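Local coordinates for protein membrane-bound protease PH1510 (Pyrococcus horikoshii, PDB 3BPP) that cleaves proteins preferentially near hydrophobic or aromatic residues, as a homodimeric membrane-bound serine protease that can degrade casein and a stomatin homologue in vitro, at residues Y128-I133 / F150-L155. The protein carries 1 engineered substitution. Sequence-based numbering, arbitrary orientation.
Sequences YFIAYI and FITKDL
Across this contact the ring of Phe150 is met at its edge, near its plane, by Ile133, whose CD1 methyl stops 4.0 Å from CD1 of Phe150, the side chain running at roughly a right angle to it. The second aromatic side chain, that of Phe129, meets Ile151 through its stem: CB lies 4.1 Å from Ile151 CD1, whereas the ring leads away from residues 150-155 and carries Tyr128 CD2 over the centre of one face, 3.8 Å above the plane.

Ile151 is the centre of the interface. Its CB points at the neighbouring helix; chi1 (-53°) sends CG1 to the side of the backbone N, and the chi2 turn of 149° then lays CD1 against the Phe129-Ile130 peptide. There the methyl sits 3.4 Å from Phe129 O, an oxygen already hydrogen-bonded to Ile133 N one turn on. The same methyl meets Ile133 CG2 tip to tip at 3.6 Å. On the other branch, Ile151 CG2 is 3.8 Å from Ile130 CD1, these two side chains crossing at a slant. No hydrogen bond spans the segments, so apolar side-chain packing joins them, passing from buried Ile133, Phe150 and Ile151 to the more exposed Ile130.

Helix 84-90, which follows the nucleophile Ser83, lies against the buried flank: Tyr87 touches both Phe129 and Ile151, and Leu90 touches Ile133. Pro108 and Ala53, both substrate-binding residues, adjoin Ile151 and Phe129 respectively. The arrangement is thus a helix-helix contact of a helical hairpin, in which helix 123-140, bearing near its start the proton donor/acceptor position (Ala124 in this chain), packs against the C-terminal end of helix 144-152 beside the substrate-binding region of the N-terminal protease domain, which has the ClpP/crotonase fold.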
ATOM      1  N   TYR A 128     -31.562 -19.813   6.772  1.00 37.94           N
ATOM      2  CA  TYR A 128     -31.145 -18.874   7.821  1.00 35.45           C
ATOM      3  C   TYR A 128     -30.033 -17.921   7.297  1.00 27.37           C
ATOM      4  O   TYR A 128     -30.130 -16.684   7.430  1.00 35.59           O
ATOM      5  CB  TYR A 128     -30.703 -19.584   9.142  1.00 35.07           C
ATOM      6  CG  TYR A 128     -29.882 -18.625  10.001  1.00 40.03           C
ATOM      7  CD1 TYR A 128     -30.514 -17.714  10.849  1.00 41.99           C
ATOM      8  CD2 TYR A 128     -28.478 -18.557   9.885  1.00 31.68           C
ATOM      9  CE1 TYR A 128     -29.780 -16.765  11.582  1.00 39.57           C
ATOM     10  CE2 TYR A 128     -27.745 -17.612  10.598  1.00 38.08           C
ATOM     11  CZ  TYR A 128     -28.403 -16.727  11.462  1.00 41.52           C
ATOM     12  OH  TYR A 128     -27.690 -15.787  12.193  1.00 48.08           O
ATOM     13  N   PHE A 129     -28.980 -18.497   6.720  1.00 34.50           N
ATOM     14  CA  PHE A 129     -27.835 -17.696   6.249  1.00 35.04           C
ATOM     15  C   PHE A 129     -28.276 -16.784   5.102  1.00 35.05           C
ATOM     16  O   PHE A 129     -27.884 -15.608   5.057  1.00 31.16           O
ATOM     17  CB  PHE A 129     -26.666 -18.600   5.843  1.00 35.84           C
ATOM     18  CG  PHE A 129     -25.922 -19.203   7.012  1.00 34.70           C
ATOM     19  CD1 PHE A 129     -26.014 -20.566   7.288  1.00 38.75           C
ATOM     20  CD2 PHE A 129     -25.119 -18.410   7.832  1.00 37.19           C
ATOM     21  CE1 PHE A 129     -25.329 -21.135   8.377  1.00 33.07           C
ATOM     22  CE2 PHE A 129     -24.431 -18.959   8.904  1.00 33.50           C
ATOM     23  CZ  PHE A 129     -24.536 -20.325   9.184  1.00 30.17           C
ATOM     24  N   ILE A 130     -29.141 -17.315   4.221  1.00 36.45           N
ATOM     25  CA  ILE A 130     -29.756 -16.535   3.136  1.00 41.13           C
ATOM     26  C   ILE A 130     -30.361 -15.268   3.694  1.00 35.42           C
ATOM     27  O   ILE A 130     -30.117 -14.167   3.201  1.00 42.77           O
ATOM     28  CB  ILE A 130     -30.893 -17.319   2.383  1.00 45.90           C
ATOM     29  CG1 ILE A 130     -30.358 -18.572   1.685  1.00 45.73           C
ATOM     30  CG2 ILE A 130     -31.652 -16.406   1.391  1.00 42.09           C
ATOM     31  CD1 ILE A 130     -29.904 -18.377   0.318  1.00 50.80           C
ATOM     32  N   ALA A 131     -31.151 -15.438   4.750  1.00 43.73           N
ATOM     33  CA  ALA A 131     -31.930 -14.358   5.307  1.00 27.21           C
ATOM     34  C   ALA A 131     -31.048 -13.478   6.167  1.00 30.02           C
ATOM     35  O   ALA A 131     -31.231 -12.265   6.229  1.00 26.35           O
ATOM     36  CB  ALA A 131     -33.058 -14.945   6.110  1.00 40.60           C
ATOM     37  N   TYR A 132     -30.099 -14.094   6.862  1.00 26.75           N
ATOM     38  CA  TYR A 132     -29.022 -13.330   7.512  1.00 28.88           C
ATOM     39  C   TYR A 132     -28.267 -12.399   6.536  1.00 27.16           C
ATOM     40  O   TYR A 132     -28.093 -11.199   6.809  1.00 32.70           O
ATOM     41  CB  TYR A 132     -28.050 -14.298   8.200  1.00 33.57           C
ATOM     42  CG  TYR A 132     -27.038 -13.616   9.087  1.00 39.02           C
ATOM     43  CD1 TYR A 132     -27.445 -12.819  10.158  1.00 38.10           C
ATOM     44  CD2 TYR A 132     -25.665 -13.776   8.857  1.00 41.59           C
ATOM     45  CE1 TYR A 132     -26.521 -12.208  10.970  1.00 42.94           C
ATOM     46  CE2 TYR A 132     -24.732 -13.153   9.655  1.00 24.57           C
ATOM     47  CZ  TYR A 132     -25.161 -12.385  10.704  1.00 32.71           C
ATOM     48  OH  TYR A 132     -24.250 -11.773  11.505  1.00 33.48           O
ATOM     49  N   ILE A 133     -27.850 -12.931   5.384  1.00 28.75           N
ATOM     50  CA  ILE A 133     -27.109 -12.096   4.417  1.00 35.76           C
ATOM     51  C   ILE A 133     -27.940 -10.978   3.780  1.00 38.64           C
ATOM     52  O   ILE A 133     -27.463  -9.849   3.644  1.00 40.00           O
ATOM     53  CB  ILE A 133     -26.359 -12.945   3.344  1.00 38.23           C
ATOM     54  CG1 ILE A 133     -25.038 -12.262   2.957  1.00 35.95           C
ATOM     55  CG2 ILE A 133     -27.218 -13.218   2.097  1.00 41.07           C
ATOM     56  CD1 ILE A 133     -24.195 -13.119   2.141  1.00 17.06           C
ATOM     57  N   PHE A 150     -24.555 -14.894  -3.351  1.00 41.80           N
ATOM     58  CA  PHE A 150     -23.307 -15.396  -2.727  1.00 29.07           C
ATOM     59  C   PHE A 150     -23.578 -16.753  -2.177  1.00 19.87           C
ATOM     60  O   PHE A 150     -22.766 -17.684  -2.327  1.00 36.52           O
ATOM     61  CB  PHE A 150     -22.806 -14.448  -1.642  1.00 22.38           C
ATOM     62  CG  PHE A 150     -22.428 -13.082  -2.145  1.00 18.33           C
ATOM     63  CD1 PHE A 150     -22.435 -12.003  -1.283  1.00 19.16           C
ATOM     64  CD2 PHE A 150     -22.023 -12.873  -3.476  1.00 26.12           C
ATOM     65  CE1 PHE A 150     -22.035 -10.737  -1.687  1.00 19.78           C
ATOM     66  CE2 PHE A 150     -21.645 -11.583  -3.914  1.00 22.96           C
ATOM     67  CZ  PHE A 150     -21.649 -10.518  -3.016  1.00 32.74           C
ATOM     68  N   ILE A 151     -24.767 -16.925  -1.597  1.00 35.16           N
ATOM     69  CA  ILE A 151     -25.159 -18.262  -1.159  1.00 36.78           C
ATOM     70  C   ILE A 151     -25.827 -19.121  -2.244  1.00 37.00           C
ATOM     71  O   ILE A 151     -25.413 -20.261  -2.472  1.00 32.98           O
ATOM     72  CB  ILE A 151     -26.054 -18.243   0.104  1.00 41.12           C
ATOM     73  CG1 ILE A 151     -25.405 -17.443   1.236  1.00 35.96           C
ATOM     74  CG2 ILE A 151     -26.380 -19.683   0.526  1.00 35.71           C
ATOM     75  CD1 ILE A 151     -26.404 -16.747   2.158  1.00 35.77           C
ATOM     76  N   THR A 152     -26.897 -18.615  -2.870  1.00 46.71           N
ATOM     77  CA  THR A 152     -27.736 -19.518  -3.705  1.00 47.39           C
ATOM     78  C   THR A 152     -27.024 -20.038  -4.946  1.00 55.12           C
ATOM     79  O   THR A 152     -27.164 -21.221  -5.310  1.00 51.43           O
ATOM     80  CB  THR A 152     -29.151 -18.956  -4.036  1.00 50.59           C
ATOM     81  OG1 THR A 152     -29.057 -17.771  -4.825  1.00 51.96           O
ATOM     82  CG2 THR A 152     -29.932 -18.639  -2.754  1.00 41.15           C
ATOM     83  N   LYS A 153     -26.210 -19.190  -5.572  1.00 51.68           N
ATOM     84  CA  LYS A 153     -25.493 -19.654  -6.762  1.00 60.27           C
ATOM     85  C   LYS A 153     -23.962 -19.726  -6.614  1.00 61.40           C
ATOM     86  O   LYS A 153     -23.224 -19.635  -7.591  1.00 67.78           O
ATOM     87  CB  LYS A 153     -25.989 -18.899  -8.004  1.00 58.96           C
ATOM     88  CG  LYS A 153     -27.389 -19.400  -8.430  1.00 65.38           C
ATOM     89  CD  LYS A 153     -28.082 -18.499  -9.431  1.00 76.19           C
ATOM     90  CE  LYS A 153     -28.951 -17.448  -8.765  1.00 75.55           C
ATOM     91  NZ  LYS A 153     -29.466 -16.475  -9.776  1.00 71.12           N
ATOM     92  N   ASP A 154     -23.522 -19.954  -5.372  1.00 58.75           N
ATOM     93  CA  ASP A 154     -22.115 -19.903  -4.953  1.00 35.98           C
ATOM     94  C   ASP A 154     -21.331 -18.766  -5.601  1.00 37.83           C
ATOM     95  O   ASP A 154     -20.166 -18.918  -5.939  1.00 38.50           O
ATOM     96  CB  ASP A 154     -21.419 -21.248  -5.182  1.00 54.30           C
ATOM     97  CG  ASP A 154     -20.224 -21.463  -4.250  1.00 56.69           C
ATOM     98  OD1 ASP A 154     -19.909 -20.562  -3.435  1.00 47.34           O
ATOM     99  OD2 ASP A 154     -19.616 -22.552  -4.322  1.00 61.53           O
ATOM    100  N   LEU A 155     -21.991 -17.620  -5.727  1.00 31.60           N
ATOM    101  CA  LEU A 155     -21.498 -16.468  -6.436  1.00 33.92           C
ATOM    102  C   LEU A 155     -20.357 -15.667  -5.795  1.00 51.55           C
ATOM    103  O   LEU A 155     -20.495 -15.136  -4.668  1.00 50.78           O
ATOM    104  CB  LEU A 155     -22.659 -15.502  -6.708  1.00 22.51           C
ATOM    105  CG  LEU A 155     -22.200 -14.250  -7.440  1.00 33.00           C
ATOM    106  CD1 LEU A 155     -21.776 -14.567  -8.884  1.00 36.64           C
ATOM    107  CD2 LEU A 155     -23.230 -13.169  -7.391  1.00 20.67           C
TER